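Local coordinates for peptidoglycan-binding domain 1 (Burkholderia, PDB 5NM7), which is a modular phage endolysin that probably binds bacterial peptidoglycan through one domain and hydrolyses it with a lysozyme-like N-acetylmuramidase domain, at residues Y117-Y123 and L143-G149; L173-W178 and V196-V200. One frame throughout, in Å; residues are numbered along the deposited sequence.

How the interactions relate
Interactions 1 and 2 follow one another along the chain, both within the N-acetylmuramidase region, with centres 15 Å apart. They are joined through the sheet and the turn that precedes strand 176-178: Glu118 N lies 2.8 Å from Ala175 O, a probable hydrogen bond, and Tyr117 CD2 packs 3.4 Å from Thr176 OG1. The CB of Ala175 sits 3.4 Å from Met122 N, so the start of helix 119-128 rests on the turn between Leu173 and Trp178, which pack on helix 196-205 in interaction 2. A triethylene glycol, probably from the crystallisation liquor, lies about 4 Å from the side chain of Leu173, and a glycine about 12 Å from that of Phe199.

Interaction 1: residues Y117-Y123 and L143-G149; sequences YERHIMY and LVNSKRG
Residues 117-123 leave a strand at Tyr117, pass the N-cap Glu118 and enter a helix at Arg119; residues 143-149 form an irregular loop along this helix start. The nearest CA pairs are Arg119-Val144 and His120-Ser146, both 4.7 Å.

Hydrogen bonds mostly run from side chains to loop carbonyls: Tyr117 OH (chi1 t) donates to Leu143 O (2.5 Å), and Arg119 (chi1 p, then extended) donates NE to Lys147 O (2.8 Å) and NH2 to Arg148 O (3.1 Å). Asn145 N bonds weakly to Arg119 O (3.4 Å), and a CA-H...O contact joins His120 CA to Asn145 O (2.9 Å). Lys147 N to Asn145 OD1 (3.0 Å) closes an Asx turn; Asn145 ND2 bonds Pro141 O.

One water bridges Tyr117 O (2.7 Å), Arg119 N (2.9 Å) and Gly149 O (2.6 Å); another bridges Glu118 OE1, His120 ND1 and Gly149 N (2.9 Å each). Gly149 (phi 116°, psi -156°) calls for glycine: a CB would jam against Arg148 O and lie 3.5 Å from Arg119 NH2.

Arg148 CB makes a CH-pi contact over the His120 ring face, 3.9 Å from its centroid. Apolar pairs are Tyr117 CE1-Leu143 CD2 (4.1 Å), Met122 CG-Val144 CG2 (4.3 Å) and Tyr123 CD1-Val144 CG1 (4.1 Å).

The contact packs the connection between helices 119-128 and 156-167 on the former's first turn; Tyr117, Met122, Leu143 and Val144 touch helix 156-167, and Ile121 meets strand 183-184.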
loop_
_atom_site.group_PDB
_atom_site.type_symbol
_atom_site.label_atom_id
_atom_site.label_comp_id
_atom_site.label_asym_id
_atom_site.label_seq_id
_atom_site.Cartn_x
_atom_site.Cartn_y
_atom_site.Cartn_z
ATOM N N TYR A 117 -2.848 -2.253 -15.046
ATOM C CA TYR A 117 -3.083 -3.335 -15.976
ATOM C C TYR A 117 -1.790 -3.673 -16.741
ATOM O O TYR A 117 -1.068 -2.762 -17.147
ATOM C CB TYR A 117 -4.219 -2.926 -16.919
ATOM C CG TYR A 117 -4.378 -3.879 -18.079
ATOM C CD1 TYR A 117 -3.821 -3.585 -19.297
ATOM C CD2 TYR A 117 -5.041 -5.094 -17.920
ATOM C CE1 TYR A 117 -3.913 -4.453 -20.359
ATOM C CE2 TYR A 117 -5.141 -5.972 -18.974
ATOM C CZ TYR A 117 -4.585 -5.633 -20.192
ATOM O OH TYR A 117 -4.658 -6.495 -21.272
ATOM N N GLU A 118 -1.488 -4.971 -16.857
ATOM C CA GLU A 118 -0.216 -5.476 -17.371
ATOM C C GLU A 118 -0.465 -6.292 -18.642
ATOM O O GLU A 118 -0.845 -7.476 -18.581
ATOM C CB GLU A 118 0.470 -6.363 -16.332
ATOM C CG GLU A 118 0.802 -5.672 -15.005
ATOM C CD GLU A 118 1.997 -4.746 -15.089
ATOM O OE1 GLU A 118 2.556 -4.588 -16.175
ATOM O OE2 GLU A 118 2.373 -4.176 -14.039
ATOM N N ARG A 119 -0.273 -5.637 -19.781
ATOM C CA ARG A 119 -0.575 -6.218 -21.083
ATOM C C ARG A 119 0.237 -7.460 -21.400
ATOM O O ARG A 119 -0.236 -8.338 -22.130
ATOM C CB ARG A 119 -0.377 -5.194 -22.188
ATOM C CG ARG A 119 1.040 -4.713 -22.357
ATOM C CD ARG A 119 1.105 -3.697 -23.455
ATOM N NE ARG A 119 2.463 -3.270 -23.696
ATOM C CZ ARG A 119 2.814 -2.192 -24.392
ATOM N NH1 ARG A 119 1.890 -1.421 -24.981
ATOM N NH2 ARG A 119 4.098 -1.880 -24.484
ATOM N N HIS A 120 1.459 -7.513 -20.862
ATOM C CA HIS A 120 2.296 -8.727 -21.030
ATOM C C HIS A 120 1.810 -9.911 -20.207
ATOM O O HIS A 120 1.966 -11.060 -20.631
ATOM C CB HIS A 120 3.774 -8.395 -20.819
ATOM C CG HIS A 120 4.158 -8.196 -19.402
ATOM N ND1 HIS A 120 3.780 -7.086 -18.672
ATOM C CD2 HIS A 120 4.894 -8.965 -18.563
ATOM C CE1 HIS A 120 4.250 -7.197 -17.439
ATOM N NE2 HIS A 120 4.959 -8.311 -17.362
ATOM N N ILE A 121 1.181 -9.660 -19.060
ATOM C CA ILE A 121 0.533 -10.709 -18.319
ATOM C C ILE A 121 -0.785 -11.108 -18.987
ATOM O O ILE A 121 -1.171 -12.287 -18.954
ATOM C CB ILE A 121 0.297 -10.317 -16.836
ATOM C CG1 ILE A 121 1.621 -9.919 -16.158
ATOM C CG2 ILE A 121 -0.360 -11.442 -16.067
ATOM C CD1 ILE A 121 2.704 -10.989 -16.197
ATOM N N MET A 122 -1.518 -10.141 -19.551
ATOM C CA MET A 122 -2.730 -10.489 -20.310
ATOM C C MET A 122 -2.369 -11.466 -21.438
ATOM O O MET A 122 -3.013 -12.511 -21.577
ATOM C CB MET A 122 -3.393 -9.263 -20.924
ATOM C CG MET A 122 -4.715 -9.579 -21.639
ATOM S SD MET A 122 -5.994 -10.090 -20.520
ATOM C CE MET A 122 -7.458 -9.848 -21.538
ATOM N N TYR A 123 -1.345 -11.116 -22.199
ATOM C CA TYR A 123 -0.793 -11.981 -23.241
ATOM C C TYR A 123 -0.588 -13.414 -22.712
ATOM O O TYR A 123 -1.057 -14.401 -23.300
ATOM C CB TYR A 123 0.530 -11.402 -23.749
ATOM C CG TYR A 123 1.166 -12.228 -24.842
ATOM C CD1 TYR A 123 0.615 -12.263 -26.133
ATOM C CD2 TYR A 123 2.299 -13.001 -24.588
ATOM C CE1 TYR A 123 1.185 -13.028 -27.146
ATOM C CE2 TYR A 123 2.877 -13.766 -25.595
ATOM C CZ TYR A 123 2.318 -13.775 -26.866
ATOM O OH TYR A 123 2.889 -14.533 -27.864
ATOM N N LEU A 143 -2.983 -3.167 -25.561
ATOM C CA LEU A 143 -3.621 -3.970 -24.509
ATOM C C LEU A 143 -3.123 -5.377 -24.351
ATOM O O LEU A 143 -3.264 -5.985 -23.290
ATOM C CB LEU A 143 -5.118 -4.109 -24.797
ATOM C CG LEU A 143 -5.953 -2.863 -24.667
ATOM C CD1 LEU A 143 -7.374 -3.190 -25.100
ATOM C CD2 LEU A 143 -5.936 -2.346 -23.239
ATOM N N VAL A 144 -2.634 -5.953 -25.441
ATOM C CA VAL A 144 -2.151 -7.326 -25.410
ATOM C C VAL A 144 -0.823 -7.252 -26.115
ATOM O O VAL A 144 -0.770 -6.790 -27.256
ATOM C CB VAL A 144 -3.082 -8.305 -26.152
ATOM C CG1 VAL A 144 -2.606 -9.732 -25.947
ATOM C CG2 VAL A 144 -4.519 -8.169 -25.683
ATOM N N ASN A 145 0.243 -7.663 -25.430
ATOM C CA ASN A 145 1.597 -7.492 -25.943
ATOM C C ASN A 145 2.602 -8.267 -25.108
ATOM O O ASN A 145 2.550 -8.217 -23.893
ATOM C CB ASN A 145 1.959 -6.005 -25.918
ATOM C CG ASN A 145 2.972 -5.616 -26.975
ATOM O OD1 ASN A 145 3.946 -6.320 -27.212
ATOM N ND2 ASN A 145 2.751 -4.466 -27.609
ATOM N N SER A 146 3.544 -8.961 -25.749
ATOM C CA SER A 146 4.628 -9.628 -25.013
ATOM C C SER A 146 5.602 -8.616 -24.385
ATOM O O SER A 146 6.333 -8.950 -23.469
ATOM C CB SER A 146 5.385 -10.614 -25.919
ATOM O OG SER A 146 6.105 -9.926 -26.930
ATOM N N LYS A 147 5.616 -7.397 -24.914
ATOM C CA LYS A 147 6.349 -6.264 -24.336
ATOM C C LYS A 147 5.541 -5.597 -23.215
ATOM O O LYS A 147 4.362 -5.285 -23.377
ATOM C CB LYS A 147 6.643 -5.198 -25.398
ATOM C CG LYS A 147 8.060 -5.174 -25.926
ATOM C CD LYS A 147 8.041 -4.502 -27.301
ATOM C CE LYS A 147 9.364 -3.799 -27.656
ATOM N NZ LYS A 147 9.443 -2.440 -27.023
ATOM N N ARG A 148 6.202 -5.359 -22.096
ATOM C CA ARG A 148 5.590 -4.690 -20.960
ATOM C C ARG A 148 5.370 -3.220 -21.269
ATOM O O ARG A 148 6.036 -2.643 -22.152
ATOM C CB ARG A 148 6.398 -4.950 -19.676
ATOM C CG ARG A 148 7.647 -4.162 -19.405
ATOM C CD ARG A 148 8.145 -4.602 -18.038
ATOM N NE ARG A 148 8.418 -6.041 -18.080
ATOM C CZ ARG A 148 8.398 -6.886 -17.048
ATOM N NH1 ARG A 148 8.663 -8.173 -17.267
ATOM N NH2 ARG A 148 8.121 -6.477 -15.806
ATOM N N GLY A 149 4.403 -2.635 -20.573
ATOM C CA GLY A 149 4.160 -1.206 -20.625
ATOM C C GLY A 149 2.812 -0.816 -21.197
ATOM O O GLY A 149 1.892 -1.607 -21.168
HETATM O O HOH W 1 0.081 -2.744 -19.638
HETATM O O HOH W 2 2.705 -4.437 -19.105
#

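Interaction 2: residues L173-W178 and V196-V200; sequences LEATSW and VFAFV
Residues 173-178 end a helix at Glu174, leave helical angles at Ala175 (phi -90°, psi 16°) and run on as strand 176-178; residues 196-200 are the first turn of helix 196-205. The backbones stay apart, the nearest CA pair being Glu174-Val196 at 6.7 Å, and no hydrogen bond crosses between them. The turn is held internally by Thr176 N to Leu173 O (3.2 Å), a carbonyl that also accepts from Trp178 NE1 at 3.3 Å. Side-chain packing thus joins the end of helix 169-174, and Trp178 from the central strand of the muramidase domain's three-stranded antiparallel sheet, to helix 196-205. Trp178 (chi1 m, chi2 86°) has Val200 CG2 over its six-membered ring, a CH-pi contact 3.9 Å from the centroid, and CH2 is 3.5 Å from Val200 CG1. Phe199 (chi1 t) turns its edge to the face of the five-membered ring in an offset edge-to-face pair, centroids 5.6 Å apart and planes at 88°. Leu173 (m, t) places CB 3.7 Å from Val196 CG2 and 4.0 Å from Val200 CG2, while its CD1 meets Phe197 CE2 at 3.5 Å. Glu174 CG packs 3.8 Å from Val196 CG2, its carboxylate bonding Gln125 and Trp188.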
loop_
_atom_site.group_PDB
_atom_site.type_symbol
_atom_site.label_atom_id
_atom_site.label_comp_id
_atom_site.label_asym_id
_atom_site.label_seq_id
_atom_site.Cartn_x
_atom_site.Cartn_y
_atom_site.Cartn_z
ATOM N N LEU A 173 -8.653 -9.345 -15.356
ATOM C CA LEU A 173 -8.550 -9.130 -13.896
ATOM C C LEU A 173 -7.300 -9.801 -13.362
ATOM O O LEU A 173 -6.607 -9.240 -12.519
ATOM C CB LEU A 173 -9.769 -9.637 -13.173
ATOM C CG LEU A 173 -11.128 -8.995 -13.570
ATOM C CD1 LEU A 173 -12.264 -9.713 -12.872
ATOM C CD2 LEU A 173 -11.204 -7.502 -13.304
ATOM N N GLU A 174 -7.012 -10.993 -13.875
ATOM C CA GLU A 174 -5.750 -11.696 -13.543
ATOM C C GLU A 174 -4.473 -10.940 -13.934
ATOM O O GLU A 174 -3.452 -11.033 -13.231
ATOM C CB GLU A 174 -5.771 -13.111 -14.170
ATOM C CG GLU A 174 -6.755 -14.037 -13.484
ATOM C CD GLU A 174 -6.787 -15.431 -14.116
ATOM O OE1 GLU A 174 -6.274 -15.586 -15.234
ATOM O OE2 GLU A 174 -7.293 -16.335 -13.452
ATOM N N ALA A 175 -4.529 -10.167 -15.025
ATOM C CA ALA A 175 -3.441 -9.388 -15.545
ATOM C C ALA A 175 -3.401 -7.966 -14.955
ATOM O O ALA A 175 -2.680 -7.107 -15.490
ATOM C CB ALA A 175 -3.575 -9.268 -17.041
ATOM N N THR A 176 -4.113 -7.736 -13.867
ATOM C CA THR A 176 -4.134 -6.422 -13.244
ATOM C C THR A 176 -3.645 -6.550 -11.803
ATOM O O THR A 176 -3.943 -7.540 -11.142
ATOM C CB THR A 176 -5.550 -5.848 -13.308
ATOM O OG1 THR A 176 -5.906 -5.736 -14.683
ATOM C CG2 THR A 176 -5.618 -4.462 -12.664
ATOM N N SER A 177 -2.900 -5.551 -11.336
ATOM C CA SER A 177 -2.557 -5.463 -9.900
ATOM C C SER A 177 -3.520 -4.604 -9.128
ATOM O O SER A 177 -3.940 -3.544 -9.619
ATOM C CB SER A 177 -1.132 -4.937 -9.726
ATOM O OG SER A 177 -0.921 -3.741 -10.459
ATOM N N TRP A 178 -3.825 -4.984 -7.896
ATOM C CA TRP A 178 -4.931 -4.393 -7.145
ATOM C C TRP A 178 -4.545 -3.890 -5.804
ATOM O O TRP A 178 -3.846 -4.559 -5.054
ATOM C CB TRP A 178 -6.006 -5.455 -6.932
ATOM C CG TRP A 178 -6.559 -5.911 -8.224
ATOM C CD1 TRP A 178 -6.072 -6.889 -9.047
ATOM C CD2 TRP A 178 -7.697 -5.380 -8.875
ATOM N NE1 TRP A 178 -6.813 -6.982 -10.169
ATOM C CE2 TRP A 178 -7.817 -6.053 -10.104
ATOM C CE3 TRP A 178 -8.605 -4.372 -8.550
ATOM C CZ2 TRP A 178 -8.842 -5.796 -10.999
ATOM C CZ3 TRP A 178 -9.608 -4.105 -9.447
ATOM C CH2 TRP A 178 -9.715 -4.797 -10.657
ATOM N N VAL A 196 -11.317 -15.271 -9.395
ATOM C CA VAL A 196 -10.728 -13.926 -9.586
ATOM C C VAL A 196 -11.762 -12.818 -9.306
ATOM O O VAL A 196 -11.415 -11.753 -8.818
ATOM C CB VAL A 196 -10.070 -13.751 -10.963
ATOM C CG1 VAL A 196 -11.104 -13.640 -12.079
ATOM C CG2 VAL A 196 -9.124 -12.537 -10.959
ATOM N N PHE A 197 -13.036 -13.077 -9.591
ATOM C CA PHE A 197 -14.077 -12.085 -9.338
ATOM C C PHE A 197 -14.261 -11.818 -7.872
ATOM O O PHE A 197 -14.437 -10.674 -7.476
ATOM C CB PHE A 197 -15.399 -12.503 -10.040
ATOM C CG PHE A 197 -15.224 -12.688 -11.508
ATOM C CD1 PHE A 197 -14.979 -13.956 -12.042
ATOM C CD2 PHE A 197 -15.220 -11.605 -12.354
ATOM C CE1 PHE A 197 -14.763 -14.127 -13.390
ATOM C CE2 PHE A 197 -15.018 -11.769 -13.712
ATOM C CZ PHE A 197 -14.770 -13.032 -14.229
ATOM N N ALA A 198 -14.182 -12.858 -7.050
ATOM C CA ALA A 198 -14.290 -12.696 -5.606
ATOM C C ALA A 198 -13.070 -11.946 -5.046
ATOM O O ALA A 198 -13.199 -11.156 -4.116
ATOM C CB ALA A 198 -14.451 -14.039 -4.897
ATOM N N PHE A 199 -11.903 -12.229 -5.605
ATOM C CA PHE A 199 -10.683 -11.515 -5.235
ATOM C C PHE A 199 -10.854 -10.008 -5.487
ATOM O O PHE A 199 -10.625 -9.168 -4.593
ATOM C CB PHE A 199 -9.483 -12.052 -5.998
ATOM C CG PHE A 199 -8.253 -11.259 -5.820
ATOM C CD1 PHE A 199 -7.486 -11.415 -4.675
ATOM C CD2 PHE A 199 -7.854 -10.339 -6.782
ATOM C CE1 PHE A 199 -6.324 -10.662 -4.499
ATOM C CE2 PHE A 199 -6.687 -9.603 -6.602
ATOM C CZ PHE A 199 -5.931 -9.767 -5.461
ATOM N N VAL A 200 -11.284 -9.685 -6.691
ATOM C CA VAL A 200 -11.486 -8.294 -7.063
ATOM C C VAL A 200 -12.561 -7.632 -6.200
ATOM O O VAL A 200 -12.381 -6.504 -5.755
ATOM C CB VAL A 200 -11.728 -8.153 -8.583
ATOM C CG1 VAL A 200 -12.165 -6.734 -8.972
ATOM C CG2 VAL A 200 -10.477 -8.527 -9.351
#